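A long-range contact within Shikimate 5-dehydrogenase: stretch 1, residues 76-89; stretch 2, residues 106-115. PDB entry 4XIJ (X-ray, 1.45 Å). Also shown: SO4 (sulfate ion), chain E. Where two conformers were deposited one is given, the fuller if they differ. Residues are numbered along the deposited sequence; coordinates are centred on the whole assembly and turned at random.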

# COMPACT_ATOMS: atom_id res chain seq x y z
N GLY A 76 -0.31 7.81 -11.35
CA GLY A 76 1.07 7.90 -11.78
C GLY A 76 2.00 6.75 -11.40
O GLY A 76 3.20 6.84 -11.68
N LYS A 77 1.50 5.67 -10.77
CA LYS A 77 2.47 4.71 -10.25
C LYS A 77 3.20 3.89 -11.32
O LYS A 77 4.36 3.50 -11.12
N PHE A 78 2.58 3.63 -12.46
CA PHE A 78 3.25 2.92 -13.54
C PHE A 78 4.30 3.85 -14.15
O PHE A 78 5.43 3.46 -14.42
N ALA A 79 3.88 5.09 -14.37
CA ALA A 79 4.79 6.07 -14.95
C ALA A 79 6.01 6.29 -14.06
O ALA A 79 7.12 6.52 -14.58
N ALA A 80 5.82 6.27 -12.75
CA ALA A 80 6.95 6.44 -11.87
C ALA A 80 7.96 5.31 -12.00
O ALA A 80 9.16 5.55 -12.01
N LEU A 81 7.47 4.08 -12.09
CA LEU A 81 8.36 2.94 -12.29
C LEU A 81 9.14 3.05 -13.61
O LEU A 81 10.35 2.75 -13.68
N GLU A 82 8.45 3.47 -14.67
CA GLU A 82 9.08 3.65 -15.98
C GLU A 82 10.07 4.79 -16.01
O GLU A 82 11.05 4.74 -16.74
N PHE A 83 9.82 5.82 -15.22
CA PHE A 83 10.65 7.03 -15.25
C PHE A 83 12.01 6.76 -14.58
O PHE A 83 13.07 7.25 -15.05
N ALA A 84 11.99 5.97 -13.50
CA ALA A 84 13.14 5.89 -12.59
C ALA A 84 14.34 5.20 -13.24
O ALA A 84 14.19 4.22 -13.98
N ASP A 85 15.55 5.69 -12.96
CA ASP A 85 16.63 4.99 -13.63
C ASP A 85 17.10 3.79 -12.78
O ASP A 85 17.82 2.96 -13.30
N GLN A 86 16.57 3.62 -11.57
CA GLN A 86 16.85 2.48 -10.73
C GLN A 86 15.53 2.04 -10.11
O GLN A 86 14.67 2.89 -9.85
N ARG A 87 15.33 0.74 -9.88
CA ARG A 87 14.12 0.34 -9.20
C ARG A 87 14.39 -0.84 -8.34
O ARG A 87 15.23 -1.68 -8.65
N THR A 88 13.65 -0.93 -7.26
CA THR A 88 13.79 -2.10 -6.40
C THR A 88 13.16 -3.32 -7.06
O THR A 88 12.26 -3.22 -7.90
N ASP A 89 13.64 -4.48 -6.67
CA ASP A 89 13.06 -5.73 -7.17
C ASP A 89 11.56 -5.82 -6.83
O ASP A 89 10.76 -6.27 -7.65
N GLY A 106 22.63 11.23 -8.07
CA GLY A 106 21.77 11.97 -8.97
C GLY A 106 20.55 11.28 -9.50
O GLY A 106 19.57 11.95 -9.84
N GLY A 107 20.59 9.96 -9.58
CA GLY A 107 19.49 9.17 -10.12
C GLY A 107 18.26 9.19 -9.26
O GLY A 107 18.28 9.71 -8.15
N TRP A 108 17.18 8.65 -9.79
CA TRP A 108 15.95 8.46 -9.01
C TRP A 108 15.70 6.97 -8.92
O TRP A 108 15.74 6.25 -9.93
N ARG A 109 15.46 6.51 -7.70
CA ARG A 109 15.16 5.10 -7.46
C ARG A 109 13.67 4.92 -7.14
O ARG A 109 13.13 5.54 -6.20
N ALA A 110 13.01 4.04 -7.89
CA ALA A 110 11.62 3.71 -7.66
C ALA A 110 11.44 2.58 -6.65
O ALA A 110 12.16 1.59 -6.71
N ASP A 111 10.48 2.73 -5.75
CA ASP A 111 10.17 1.64 -4.84
C ASP A 111 8.66 1.57 -4.69
O ASP A 111 7.92 2.49 -5.11
N ASN A 112 8.20 0.46 -4.13
CA ASN A 112 6.78 0.34 -3.83
C ASN A 112 6.57 0.07 -2.35
O ASN A 112 6.78 -1.05 -1.89
N THR A 113 6.19 1.10 -1.58
CA THR A 113 5.99 0.87 -0.17
C THR A 113 4.53 0.53 0.17
O THR A 113 4.22 0.29 1.32
N ASP A 114 3.66 0.43 -0.85
CA ASP A 114 2.32 -0.16 -0.63
C ASP A 114 2.52 -1.60 -0.12
O ASP A 114 1.69 -2.10 0.67
N VAL A 115 3.59 -2.27 -0.56
CA VAL A 115 3.91 -3.59 -0.04
C VAL A 115 4.11 -3.55 1.50
O VAL A 115 3.58 -4.41 2.24

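Why does so small a residue as A110 sit at the centre of this contact? It is buried, and stretch 1 covers 84 Å² of it, the most for any residue here. Its side chain lies on the same face of the small parallel sheet as that of R87, the face over which helix 77-83 crosses. The packing there is close: A110 CB lies 3.5 Å from A84 CB, which points toward stretch 2, and 4.1 Å from L81 CD1. The CA-to-CB bond of L81 points sideways to stretch 2, but its t, p rotamer brings the end of the chain closer. R87 CB is also near A110 CB, at 4.0 Å, while the rest of the arginine leads away. The backbone fixes this register, with A110 N donating to Q86 O at 2.8 Å and T88 N to A110 O at 3.0 Å.

What does W108, covered almost as much, bring to the contact? Its chi1 is m, and its indole meets the ring of F83, whose CA-to-CB bond points sideways but whose t rotamer brings the ring nearer stretch 2. F83 CE2 comes within 3.7 Å of W108 CD1, which lies at the phenyl edge; the planes are inclined at 58°, an oblique pairing. The backbone of W108 is held as well: W108 N donates to D85 OD1 at 2.9 Å, almost in line. The other carboxylate oxygen, D85 OD2, accepts from Q86 NE2 at 2.9 Å. Both side chains crowd G107, where a CB would clash with Q86 NE2 and D85 OD2.

How does T88 close the other end of the strand pairing? With 70 Å² covered, it points toward stretch 2 in the p rotamer, and T88 OG1 donates to D111 OD1 at 2.7 Å. D111 starts out sideways, but its t rotamer brings the carboxylate to the hydroxyl. T88 also occupies an N-cap position, its side chain capping a backbone nitrogen just beyond the stretch. On the sheet face shared by Q86 and R109, Q86 CB lies 4.2 Å from R109 CG.

What joins the start of the helix to the end of stretch 2? K77 points toward D114 and extends through an m, t, t, t rotamer, so that K77 NZ forms a salt bridge with D114 OD2 at 2.8 Å. A sulfate ion, probably from the crystallisation liquor, joins this pair: K77 NZ donates to SO4 O2 at 2.8 Å, and D114 OD1 lies 2.6 Å from SO4 O4.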

# COMPACT_ATOMS: atom_id res chain seq x y z
CB LYS A 77 1.78 3.78 -9.24
CG LYS A 77 1.23 4.55 -8.04
CD LYS A 77 0.65 3.58 -6.97
CE LYS A 77 0.01 4.33 -5.83
NZ LYS A 77 -0.56 3.37 -4.78
CB PHE A 78 2.22 2.41 -14.56
CG PHE A 78 1.20 1.51 -13.95
CD1 PHE A 78 1.52 0.20 -13.68
CD2 PHE A 78 -0.05 1.97 -13.57
CE1 PHE A 78 0.64 -0.64 -13.06
CE2 PHE A 78 -0.95 1.12 -12.95
CZ PHE A 78 -0.60 -0.18 -12.69
CB ALA A 79 4.09 7.37 -15.14
CB ALA A 80 6.47 6.53 -10.42
CB LEU A 81 7.55 1.64 -12.28
CG LEU A 81 8.39 0.35 -12.40
CD1 LEU A 81 9.34 0.22 -11.20
CD2 LEU A 81 7.45 -0.83 -12.48
CB GLU A 82 8.03 3.89 -17.06
CG GLU A 82 7.18 2.71 -17.31
CD GLU A 82 7.03 2.41 -18.79
OE1 GLU A 82 7.62 1.41 -19.28
OE2 GLU A 82 6.34 3.19 -19.46
CB PHE A 83 9.95 8.20 -14.54
CG PHE A 83 10.90 9.27 -14.13
CD1 PHE A 83 11.34 10.24 -15.05
CD2 PHE A 83 11.39 9.30 -12.85
CE1 PHE A 83 12.32 11.16 -14.68
CE2 PHE A 83 12.33 10.23 -12.47
CZ PHE A 83 12.79 11.18 -13.38
CB ALA A 84 12.77 5.15 -11.33
CB ASP A 85 17.76 5.96 -14.00
CG ASP A 85 18.16 6.84 -12.84
OD1 ASP A 85 17.35 7.73 -12.49
OD2 ASP A 85 19.28 6.64 -12.33
CB GLN A 86 17.89 2.86 -9.67
CG GLN A 86 19.20 3.39 -10.33
CD GLN A 86 20.06 4.32 -9.43
OE1 GLN A 86 20.37 3.98 -8.31
NE2 GLN A 86 20.43 5.49 -9.95
CB ARG A 87 12.99 -0.00 -10.14
CG ARG A 87 13.34 -0.86 -11.27
CD ARG A 87 13.36 0.02 -12.57
NE ARG A 87 13.30 -0.82 -13.77
CZ ARG A 87 14.28 -1.66 -14.16
NH1 ARG A 87 15.40 -1.76 -13.46
NH2 ARG A 87 14.12 -2.40 -15.25
CB THR A 88 13.12 -1.87 -5.02
OG1 THR A 88 11.72 -1.68 -5.21
CG2 THR A 88 13.72 -0.67 -4.31
CB ASP A 89 13.76 -6.96 -6.59
CG ASP A 89 15.18 -7.12 -7.07
OD1 ASP A 89 15.57 -6.48 -8.07
OD2 ASP A 89 15.90 -7.94 -6.47
CB TRP A 108 14.75 9.13 -9.68
CG TRP A 108 14.70 10.61 -9.56
CD1 TRP A 108 15.14 11.55 -10.49
CD2 TRP A 108 14.16 11.36 -8.46
NE1 TRP A 108 14.87 12.82 -10.03
CE2 TRP A 108 14.28 12.74 -8.79
CE3 TRP A 108 13.56 11.01 -7.24
CZ2 TRP A 108 13.83 13.75 -7.95
CZ3 TRP A 108 13.11 12.02 -6.39
CH2 TRP A 108 13.26 13.38 -6.75
CB ARG A 109 16.03 4.57 -6.31
CG ARG A 109 15.84 3.05 -6.02
CD ARG A 109 16.74 2.62 -4.81
NE ARG A 109 16.17 3.15 -3.57
CZ ARG A 109 16.86 3.80 -2.62
NH1 ARG A 109 18.17 3.99 -2.72
NH2 ARG A 109 16.22 4.27 -1.55
CB ALA A 110 10.94 3.27 -8.94
CB ASP A 111 10.85 1.84 -3.46
CG ASP A 111 10.81 0.60 -2.56
OD1 ASP A 111 10.54 -0.54 -3.02
OD2 ASP A 111 11.11 0.77 -1.35
CB ASN A 112 6.14 -0.77 -4.70
CG ASN A 112 4.64 -0.75 -4.59
OD1 ASN A 112 4.11 -0.83 -3.46
ND2 ASN A 112 3.92 -0.58 -5.73
CB THR A 113 6.43 2.06 0.69
OG1 THR A 113 5.50 3.16 0.50
CG2 THR A 113 7.88 2.46 0.34
CB ASP A 114 1.45 -0.10 -1.89
CG ASP A 114 1.13 1.30 -2.30
OD1 ASP A 114 0.80 2.11 -1.42
OD2 ASP A 114 1.20 1.63 -3.48
CB VAL A 115 5.14 -4.16 -0.75
CG1 VAL A 115 5.61 -5.37 -0.05
CG2 VAL A 115 4.78 -4.46 -2.23
S SO4 E . -0.48 5.56 -2.17
O1 SO4 E . -1.24 5.35 -0.91
O2 SO4 E . -1.48 5.54 -3.28
O3 SO4 E . 0.24 6.86 -2.19
O4 SO4 E . 0.60 4.56 -2.16